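Local coordinates for calcium-dependent protein kinase, putative (Plasmodium falciparum, PDB 3MSE) that probably phosphorylates serine and threonine residues of proteins in response to calcium, which its C-terminal EF-hand domain, the part in this structure, binds, at residues Ala112-Ile117 and Ile167-Phe172. Sequence-based numbering, arbitrary orientation.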
loop_
_atom_site.group_PDB
_atom_site.type_symbol
_atom_site.label_atom_id
_atom_site.label_comp_id
_atom_site.label_asym_id
_atom_site.label_seq_id
_atom_site.Cartn_x
_atom_site.Cartn_y
_atom_site.Cartn_z
ATOM N N ALA A 112 -1.107 3.812 11.077
ATOM C CA ALA A 112 0.306 4.184 11.130
ATOM C C ALA A 112 0.514 5.696 11.194
ATOM O O ALA A 112 1.411 6.169 11.901
ATOM C CB ALA A 112 1.064 3.588 9.949
ATOM N N ALA A 113 -0.310 6.448 10.458
ATOM C CA ALA A 113 -0.260 7.906 10.508
ATOM C C ALA A 113 -0.657 8.416 11.894
ATOM O O ALA A 113 0.027 9.261 12.472
ATOM C CB ALA A 113 -1.157 8.516 9.423
ATOM N N PHE A 114 -1.770 7.896 12.410
ATOM C CA PHE A 114 -2.240 8.212 13.750
ATOM C C PHE A 114 -1.151 7.956 14.801
ATOM O O PHE A 114 -0.918 8.791 15.668
ATOM C CB PHE A 114 -3.490 7.385 14.072
ATOM C CG PHE A 114 -4.066 7.658 15.426
ATOM C CD1 PHE A 114 -5.066 8.611 15.587
ATOM C CD2 PHE A 114 -3.615 6.956 16.545
ATOM C CE1 PHE A 114 -5.600 8.879 16.836
ATOM C CE2 PHE A 114 -4.155 7.211 17.816
ATOM C CZ PHE A 114 -5.146 8.174 17.959
ATOM N N ASN A 115 -0.494 6.800 14.712
ATOM C CA ASN A 115 0.553 6.430 15.672
ATOM C C ASN A 115 1.730 7.374 15.632
ATOM O O ASN A 115 2.270 7.719 16.675
ATOM C CB ASN A 115 1.019 4.985 15.468
ATOM C CG ASN A 115 0.034 3.972 16.037
ATOM O OD1 ASN A 115 -0.757 4.291 16.924
ATOM N ND2 ASN A 115 0.070 2.759 15.523
ATOM N N LYS A 116 2.118 7.810 14.434
ATOM C CA LYS A 116 3.180 8.810 14.309
ATOM C C LYS A 116 2.809 10.136 14.961
ATOM O O LYS A 116 3.662 10.791 15.549
ATOM C CB LYS A 116 3.581 9.022 12.854
ATOM C CG LYS A 116 4.458 7.907 12.324
ATOM C CD LYS A 116 5.113 8.269 11.008
ATOM C CE LYS A 116 6.144 7.206 10.613
ATOM N NZ LYS A 116 5.561 5.821 10.614
ATOM N N ILE A 117 1.537 10.512 14.877
ATOM C CA ILE A 117 1.078 11.787 15.425
ATOM C C ILE A 117 0.942 11.753 16.958
ATOM O O ILE A 117 1.244 12.727 17.635
ATOM C CB ILE A 117 -0.241 12.261 14.757
ATOM C CG1 ILE A 117 -0.019 12.525 13.251
ATOM C CG2 ILE A 117 -0.763 13.521 15.425
ATOM C CD1 ILE A 117 -1.316 12.595 12.432
ATOM N N ILE A 167 -8.573 13.310 20.169
ATOM C CA ILE A 167 -9.070 12.537 19.037
ATOM C C ILE A 167 -8.639 11.076 19.157
ATOM O O ILE A 167 -7.443 10.772 19.198
ATOM C CB ILE A 167 -8.578 13.146 17.685
ATOM C CG1 ILE A 167 -9.078 14.589 17.517
ATOM C CG2 ILE A 167 -9.003 12.284 16.507
ATOM C CD1 ILE A 167 -8.382 15.378 16.397
ATOM N N SER A 168 -9.620 10.180 19.222
ATOM C CA SER A 168 -9.372 8.739 19.210
ATOM C C SER A 168 -9.050 8.304 17.786
ATOM O O SER A 168 -9.266 9.065 16.845
ATOM C CB SER A 168 -10.614 7.984 19.691
ATOM O OG SER A 168 -11.616 7.973 18.680
ATOM N N PHE A 169 -8.563 7.074 17.619
ATOM C CA PHE A 169 -8.287 6.576 16.287
ATOM C C PHE A 169 -9.545 6.535 15.439
ATOM O O PHE A 169 -9.492 6.806 14.239
ATOM C CB PHE A 169 -7.611 5.202 16.282
ATOM C CG PHE A 169 -7.457 4.635 14.898
ATOM C CD1 PHE A 169 -8.174 3.508 14.509
ATOM C CD2 PHE A 169 -6.657 5.283 13.955
ATOM C CE1 PHE A 169 -8.064 3.003 13.219
ATOM C CE2 PHE A 169 -6.545 4.794 12.660
ATOM C CZ PHE A 169 -7.246 3.645 12.290
ATOM N N GLN A 170 -10.668 6.193 16.068
ATOM C CA GLN A 170 -11.941 6.061 15.365
ATOM C C GLN A 170 -12.423 7.409 14.828
ATOM O O GLN A 170 -12.847 7.499 13.680
ATOM C CB GLN A 170 -13.004 5.398 16.263
ATOM C CG GLN A 170 -14.135 4.705 15.494
ATOM C CD GLN A 170 -13.642 3.566 14.606
ATOM O OE1 GLN A 170 -13.997 3.490 13.432
ATOM N NE2 GLN A 170 -12.807 2.687 15.158
ATOM N N GLU A 171 -12.342 8.444 15.660
ATOM C CA GLU A 171 -12.704 9.809 15.256
ATOM C C GLU A 171 -11.734 10.364 14.209
ATOM O O GLU A 171 -12.134 11.109 13.312
ATOM C CB GLU A 171 -12.718 10.740 16.460
ATOM C CG GLU A 171 -13.643 10.316 17.587
ATOM C CD GLU A 171 -13.462 11.176 18.828
ATOM O OE1 GLU A 171 -14.463 11.428 19.536
ATOM O OE2 GLU A 171 -12.319 11.611 19.092
ATOM N N PHE A 172 -10.460 9.989 14.343
ATOM C CA PHE A 172 -9.429 10.344 13.375
ATOM C C PHE A 172 -9.765 9.704 12.035
ATOM O O PHE A 172 -9.831 10.385 11.010
ATOM C CB PHE A 172 -8.059 9.868 13.865
ATOM C CG PHE A 172 -6.962 10.019 12.854
ATOM C CD1 PHE A 172 -6.499 8.919 12.149
ATOM C CD2 PHE A 172 -6.385 11.269 12.605
ATOM C CE1 PHE A 172 -5.470 9.052 11.207
ATOM C CE2 PHE A 172 -5.359 11.419 11.669
ATOM C CZ PHE A 172 -4.901 10.313 10.968
#
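In the C-terminal half of this EF-hand domain, helix 109-117, which enters a calcium-binding EF-hand loop, packs against helix 169-177, probably the last helix of a paired EF-hand, through an aromatic cluster of Phe-114, Phe-169 and Phe-172. The loop contains Asp-118 and Asp-129, and the side chain of Phe-114 lies about 7 Å from the bound calcium ion. CG of Phe-114 is anti to the backbone N (chi1 -179°), and the ring lies against the start of helix 169-177. One of its faces receives the edge of Phe-169 in a T-shaped pair, the planes at 79°, and also Phe-169 CA, a CH-pi contact 3.9 Å from the ring centroid. The edge of Phe-114 in turn points at the face of Phe-172 in an offset edge-to-face pair, Phe-114 CD1 lying 3.6 Å from Phe-172 CG. Ala-113 CB and Ile-117 CD1 pack near Phe-172 CZ and CE2, respectively, and both side chains also touch Ile-26 of helix 18-48. The helix receiving Phe-114 starts with a capping box: Glu-171 N donates a nearly straight bond to Ser-168 OG (N-H...O 172°), and Ser-168 N returns a bond to Glu-171 OE2. Just before this cap, Ile-167 O lies in the plane of the Phe-114 ring, 3.5 Å from Phe-114 CE1.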